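Local structure of melanin biosynthesis protein TyrA, putative (Shewanella oneidensis, 2IIZ) at residues A[12-16]-A[241-245]; A[178-182]-A[259-265]. The protein binds heme b and, as a member of the DyP-type peroxidase family, probably uses the heme iron to oxidise substrates with hydrogen peroxide. All blocks are in the same frame, centred on the assembly; numbering follows the deposited sequence.

Interaction 1: residues A[12-16]-A[241-245]; sequences LGVCA and ILRQS. With HEM (protoporphyrin IX containing Fe), chain C.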
loop_
_atom_site.group_PDB
_atom_site.type_symbol
_atom_site.label_atom_id
_atom_site.label_comp_id
_atom_site.label_asym_id
_atom_site.label_seq_id
_atom_site.Cartn_x
_atom_site.Cartn_y
_atom_site.Cartn_z
ATOM N N LEU A 12 19.747 13.140 -2.245
ATOM C CA LEU A 12 19.725 12.468 -3.534
ATOM C C LEU A 12 18.320 12.233 -4.058
ATOM O O LEU A 12 18.135 12.062 -5.261
ATOM C CB LEU A 12 20.478 11.141 -3.445
ATOM C CG LEU A 12 21.947 11.229 -3.042
ATOM C CD1 LEU A 12 22.579 9.849 -3.023
ATOM C CD2 LEU A 12 22.705 12.139 -4.008
ATOM N N GLY A 13 17.331 12.227 -3.173
ATOM C CA GLY A 13 15.957 11.897 -3.585
ATOM C C GLY A 13 15.218 13.071 -4.204
ATOM O O GLY A 13 14.126 12.912 -4.706
ATOM N N VAL A 14 15.816 14.260 -4.169
ATOM C CA VAL A 14 15.117 15.461 -4.620
ATOM C C VAL A 14 14.971 15.454 -6.114
ATOM O O VAL A 14 13.883 15.746 -6.635
ATOM C CB VAL A 14 15.853 16.750 -4.246
ATOM C CG1 VAL A 14 15.089 17.959 -4.792
ATOM C CG2 VAL A 14 15.983 16.873 -2.722
ATOM N N CYS A 15 16.076 15.134 -6.791
ATOM C CA CYS A 15 16.139 15.094 -8.249
ATOM C C CYS A 15 16.107 13.670 -8.821
ATOM O O CYS A 15 16.287 13.483 -10.023
ATOM C CB CYS A 15 17.406 15.775 -8.733
ATOM S SG CYS A 15 17.530 17.522 -8.370
ATOM N N ALA A 16 15.876 12.670 -7.984
ATOM C CA ALA A 16 15.990 11.289 -8.448
ATOM C C ALA A 16 15.073 11.033 -9.625
ATOM O O ALA A 16 13.987 11.613 -9.716
ATOM C CB ALA A 16 15.674 10.313 -7.322
ATOM N N ILE A 241 9.404 23.750 -12.946
ATOM C CA ILE A 241 9.581 23.025 -11.700
ATOM C C ILE A 241 9.951 21.576 -12.016
ATOM O O ILE A 241 9.751 21.098 -13.150
ATOM C CB ILE A 241 8.315 23.029 -10.818
ATOM C CG1 ILE A 241 7.101 22.523 -11.594
ATOM C CG2 ILE A 241 8.037 24.421 -10.270
ATOM C CD1 ILE A 241 6.097 21.818 -10.711
ATOM N N LEU A 242 10.489 20.876 -11.024
ATOM C CA LEU A 242 10.741 19.458 -11.177
ATOM C C LEU A 242 9.758 18.711 -10.311
ATOM O O LEU A 242 9.845 18.710 -9.096
ATOM C CB LEU A 242 12.185 19.086 -10.817
ATOM C CG LEU A 242 12.462 17.578 -10.860
ATOM C CD1 LEU A 242 12.635 17.077 -12.294
ATOM C CD2 LEU A 242 13.652 17.233 -10.011
ATOM N N ARG A 243 8.809 18.064 -10.951
ATOM C CA ARG A 243 7.800 17.327 -10.215
ATOM C C ARG A 243 8.275 15.936 -9.927
ATOM O O ARG A 243 8.992 15.338 -10.729
ATOM C CB ARG A 243 6.532 17.215 -11.029
ATOM C CG ARG A 243 5.790 18.497 -11.197
ATOM C CD ARG A 243 4.824 18.342 -12.350
ATOM N NE ARG A 243 5.540 18.367 -13.631
ATOM C CZ ARG A 243 5.174 17.725 -14.735
ATOM N NH1 ARG A 243 4.080 16.960 -14.759
ATOM N NH2 ARG A 243 5.918 17.849 -15.821
ATOM N N GLN A 244 7.854 15.425 -8.778
ATOM C CA GLN A 244 8.202 14.096 -8.345
ATOM C C GLN A 244 6.951 13.338 -7.942
ATOM O O GLN A 244 7.038 12.471 -7.088
ATOM C CB GLN A 244 9.135 14.192 -7.136
ATOM C CG GLN A 244 10.551 14.693 -7.444
ATOM C CD GLN A 244 11.433 13.674 -8.145
ATOM O OE1 GLN A 244 10.987 12.585 -8.502
ATOM N NE2 GLN A 244 12.704 14.031 -8.352
ATOM N N SER A 245 5.804 13.667 -8.551
ATOM C CA SER A 245 4.506 13.140 -8.103
ATOM C C SER A 245 4.319 11.692 -8.475
ATOM O O SER A 245 4.951 11.210 -9.412
ATOM C CB SER A 245 3.360 13.893 -8.748
ATOM O OG SER A 245 3.642 15.252 -8.842
HETATM C CHA HEM C . 1.988 18.577 -17.028
HETATM C CHB HEM C . -1.160 15.781 -14.686
HETATM C CHC HEM C . -1.249 18.840 -11.011
HETATM C CHD HEM C . 2.287 21.352 -13.058
HETATM C C1A HEM C . 1.113 17.566 -16.727
HETATM C C2A HEM C . 0.760 16.475 -17.610
HETATM C C3A HEM C . -0.117 15.706 -16.940
HETATM C C4A HEM C . -0.326 16.287 -15.641
HETATM C CMA HEM C . -0.807 14.422 -17.430
HETATM C CAA HEM C . 1.309 16.267 -19.043
HETATM C CBA HEM C . 2.582 15.397 -19.052
HETATM C CGA HEM C . 3.793 16.194 -18.622
HETATM O O1A HEM C . 4.299 15.992 -17.478
HETATM O O2A HEM C . 4.275 17.044 -19.420
HETATM C C1B HEM C . -1.462 16.380 -13.504
HETATM C C2B HEM C . -2.416 15.870 -12.542
HETATM C C3B HEM C . -2.439 16.727 -11.514
HETATM C C4B HEM C . -1.502 17.784 -11.812
HETATM C CMB HEM C . -3.216 14.563 -12.749
HETATM C CAB HEM C . -3.263 16.689 -10.218
HETATM C CBB HEM C . -4.496 16.204 -10.208
HETATM C C1C HEM C . -0.314 19.792 -11.270
HETATM C C2C HEM C . -0.063 20.928 -10.422
HETATM C C3C HEM C . 0.921 21.635 -10.984
HETATM C C4C HEM C . 1.309 20.946 -12.199
HETATM C CMC HEM C . -0.844 21.193 -9.125
HETATM C CAC HEM C . 1.573 22.942 -10.492
HETATM C CBC HEM C . 1.210 23.603 -9.384
HETATM C C1D HEM C . 2.553 20.833 -14.295
HETATM C C2D HEM C . 3.602 21.300 -15.162
HETATM C C3D HEM C . 3.509 20.434 -16.404
HETATM C C4D HEM C . 2.413 19.535 -16.153
HETATM C CMD HEM C . 4.597 22.446 -14.879
HETATM C CAD HEM C . 4.378 20.487 -17.671
HETATM C CBD HEM C . 3.641 21.327 -18.701
HETATM C CGD HEM C . 4.518 21.700 -19.873
HETATM O O1D HEM C . 4.321 21.106 -20.978
HETATM O O2D HEM C . 5.398 22.582 -19.695
HETATM N NA HEM C . 0.435 17.428 -15.530
HETATM N NB HEM C . -0.915 17.553 -13.030
HETATM N NC HEM C . 0.535 19.816 -12.351
HETATM N ND HEM C . 1.875 19.796 -14.906
HETATM FE FE HEM C . 0.318 18.736 -14.043
#

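Interaction 2: residues A[178-182]-A[259-265]; sequences GSYIH and ISTCRTP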
loop_
_atom_site.group_PDB
_atom_site.type_symbol
_atom_site.label_atom_id
_atom_site.label_comp_id
_atom_site.label_asym_id
_atom_site.label_seq_id
_atom_site.Cartn_x
_atom_site.Cartn_y
_atom_site.Cartn_z
ATOM N N GLY A 178 19.789 22.966 -1.477
ATOM C CA GLY A 178 18.442 22.738 -0.956
ATOM C C GLY A 178 17.387 23.020 -1.998
ATOM O O GLY A 178 17.663 23.679 -2.993
ATOM N N SER A 179 16.173 22.517 -1.766
ATOM C CA SER A 179 15.042 22.732 -2.683
ATOM C C SER A 179 13.754 23.188 -1.954
ATOM O O SER A 179 13.510 22.832 -0.796
ATOM C CB SER A 179 14.792 21.433 -3.473
ATOM O OG SER A 179 13.817 21.593 -4.476
ATOM N N TYR A 180 12.932 23.981 -2.637
ATOM C CA TYR A 180 11.625 24.368 -2.091
ATOM C C TYR A 180 10.577 23.349 -2.520
ATOM O O TYR A 180 10.385 23.093 -3.719
ATOM C CB TYR A 180 11.222 25.779 -2.522
ATOM C CG TYR A 180 12.059 26.887 -1.897
ATOM C CD1 TYR A 180 11.778 27.374 -0.626
ATOM C CD2 TYR A 180 13.131 27.450 -2.584
ATOM C CE1 TYR A 180 12.556 28.403 -0.051
ATOM C CE2 TYR A 180 13.902 28.463 -2.026
ATOM C CZ TYR A 180 13.619 28.940 -0.761
ATOM O OH TYR A 180 14.402 29.957 -0.221
ATOM N N ILE A 181 9.899 22.768 -1.540
ATOM C CA ILE A 181 9.011 21.648 -1.804
ATOM C C ILE A 181 7.562 21.971 -1.453
ATOM O O ILE A 181 7.289 22.559 -0.426
ATOM C CB ILE A 181 9.529 20.400 -1.055
ATOM C CG1 ILE A 181 10.954 20.117 -1.561
ATOM C CG2 ILE A 181 8.591 19.198 -1.245
ATOM C CD1 ILE A 181 11.529 18.822 -1.147
ATOM N N HIS A 182 6.636 21.586 -2.325
ATOM C CA HIS A 182 5.213 21.757 -2.058
ATOM C C HIS A 182 4.505 20.446 -2.368
ATOM O O HIS A 182 4.801 19.785 -3.374
ATOM C CB HIS A 182 4.617 22.861 -2.913
ATOM C CG HIS A 182 5.138 24.230 -2.588
ATOM N ND1 HIS A 182 6.183 24.808 -3.271
ATOM C CD2 HIS A 182 4.757 25.133 -1.652
ATOM C CE1 HIS A 182 6.427 26.009 -2.771
ATOM N NE2 HIS A 182 5.575 26.231 -1.787
ATOM N N ILE A 259 3.885 16.546 -5.939
ATOM C CA ILE A 259 5.070 17.074 -5.299
ATOM C C ILE A 259 5.824 17.967 -6.267
ATOM O O ILE A 259 6.204 17.518 -7.334
ATOM C CB ILE A 259 5.982 15.937 -4.820
ATOM C CG1 ILE A 259 5.161 14.954 -3.939
ATOM C CG2 ILE A 259 7.194 16.512 -4.089
ATOM C CD1 ILE A 259 5.960 13.886 -3.265
ATOM N N SER A 260 6.029 19.230 -5.890
ATOM C CA SER A 260 6.876 20.144 -6.650
ATOM C C SER A 260 8.205 20.386 -5.937
ATOM O O SER A 260 8.241 20.518 -4.718
ATOM C CB SER A 260 6.184 21.474 -6.847
ATOM O OG SER A 260 7.081 22.451 -7.382
ATOM N N THR A 261 9.290 20.448 -6.712
ATOM C CA THR A 261 10.630 20.717 -6.195
ATOM C C THR A 261 11.249 21.800 -7.055
ATOM O O THR A 261 11.198 21.717 -8.276
ATOM C CB THR A 261 11.522 19.471 -6.243
ATOM O OG1 THR A 261 11.861 19.159 -7.603
ATOM C CG2 THR A 261 10.830 18.263 -5.608
ATOM N N CYS A 262 11.832 22.816 -6.425
ATOM C CA CYS A 262 12.256 24.007 -7.150
ATOM C C CYS A 262 13.222 24.861 -6.333
ATOM O O CYS A 262 13.180 24.864 -5.106
ATOM C CB CYS A 262 11.009 24.820 -7.498
ATOM S SG CYS A 262 11.251 26.153 -8.704
ATOM N N ARG A 263 14.096 25.593 -7.010
ATOM C CA ARG A 263 15.037 26.460 -6.316
ATOM C C ARG A 263 14.359 27.732 -5.806
ATOM O O ARG A 263 14.932 28.442 -4.978
ATOM C CB ARG A 263 16.201 26.834 -7.223
ATOM C CG ARG A 263 15.962 28.034 -8.107
ATOM C CD ARG A 263 16.868 27.978 -9.305
ATOM N NE ARG A 263 18.265 28.189 -8.948
ATOM C CZ ARG A 263 19.271 28.159 -9.816
ATOM N NH1 ARG A 263 19.043 27.921 -11.108
ATOM N NH2 ARG A 263 20.510 28.367 -9.395
ATOM N N THR A 264 13.154 28.017 -6.309
ATOM C CA THR A 264 12.350 29.150 -5.832
ATOM C C THR A 264 10.904 28.703 -5.630
ATOM O O THR A 264 10.386 27.914 -6.428
ATOM C CB THR A 264 12.429 30.367 -6.790
ATOM O OG1 THR A 264 11.502 31.358 -6.363
ATOM C CG2 THR A 264 12.104 29.993 -8.227
ATOM N N PRO A 265 10.248 29.192 -4.560
ATOM C CA PRO A 265 8.861 28.767 -4.287
ATOM C C PRO A 265 7.757 29.455 -5.120
ATOM O O PRO A 265 6.611 29.009 -5.094
ATOM C CB PRO A 265 8.683 29.114 -2.801
ATOM C CG PRO A 265 9.597 30.302 -2.572
ATOM C CD PRO A 265 10.744 30.154 -3.550
HETATM O O HOH W 1 8.074 24.095 -5.174
#

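Interaction 1: residues A[12-16]-A[241-245]
Gln244, the residue most covered in this contact, turns its carboxamide into the bend of 12-16. Its NE2 donates two hydrogen bonds to backbone carbonyls, 2.7 Å to Val14 O and 3.1 Å to Ala16 O, so one amide nitrogen bridges two residues of the loop. With chi1 and chi2 both m, the side chain folds to bring NE2 between these oxygens. OE1 is engaged as well, accepting a hydrogen bond from Arg108, which fixes the orientation of the amide. Leu242, two residues earlier and also directed toward the loop, packs its CD2 on the backbone, 3.7 Å from Val14 O and from Cys15 CA, and makes an apolar contact with Cys15 SG at 4.2 Å. Val14 takes part chiefly through its carbonyl, since its CB points away and its side chain touches Phe63. Between Leu242 and Gln244, Arg243 points the other way, to the heme, where NH1 and NH2 donate to propionate oxygen O1A of HEM at 2.9 and 3.0 Å; NH1 also forms a salt bridge with Asp152. Loop and strand are thus joined by uncharged side chain-to-backbone bonds, while the charged side chain of the same strand serves the cofactor.

Interaction 2: residues A[178-182]-A[259-265]
Strands 179-182 and 259-262 run antiparallel, their short axes 4.6 Å apart at closest approach and 162° between directions. Tyr180-Cys262 and His182-Ser260 are hydrogen-bonded pairs, with Ile181-Thr261 the non-hydrogen-bonded pair between them. The His182 pair is regular: His182 N to Ser260 O is 3.1 Å and Ser260 N to His182 O 2.9 Å. At the other pair Tyr180 N lies a short 2.6 Å from Cys262 O, but the return bond from Cys262 N to Tyr180 O, 3.1 Å, is weak; Cys262 N also makes a weak bond to Ser179 OG at 3.0 Å, a hydroxyl that is also hydrogen-bonded to Ala166 O. Beyond Cys262 the chain turns, and Pro265 comes back over the face bearing Tyr180 and His182. Its CD sits 3.8 Å from the centroid of the Tyr180 ring, 13° off the normal, a CH-pi contact, while His182 CE1 is 3.8 Å from Pro265 CB. The Tyr180 hydroxyl bonds to Met82, and the His182 ring stacks on Phe268 of helix 266-276. On this face a water joins Tyr180 O (2.9 Å), His182 ND1 (2.8 Å) and Ser260 OG (2.9 Å). On the other face Ile181 CG2 meets Ile259 CG2 at 4.2 Å, and Thr261 OG1 bonds to Leu242 O. These are neighbouring strands in the C-terminal part of the antiparallel sheet, in a ferredoxin-like alpha+beta fold, as in DyP-type peroxidases, with the side chain of Ser260 about 6 Å from the heme.

Centred about 9 Å apart, the two interactions share one antiparallel sheet, to which loop 12-16 is attached through 241-245; in it strand 254-262 lies between 179-188 and 238-249. Strands 238-249 and 254-262 also follow each other in the chain and join the contacts directly: Leu242 O is 2.5 Å from Thr261 OG1, and Gln244 N is 3.0 Å from Ile259 O, both probable hydrogen bonds. The segments alternate in sequence, 12-16, 178-182, 241-245, 259-265, so the N-terminal loop and three strands of the C-terminal half converge on a buried region. Interaction 1 spans the sheet from that loop to the heme-binding Arg243, and interaction 2 carries the same sheet one strand further, to 179-188.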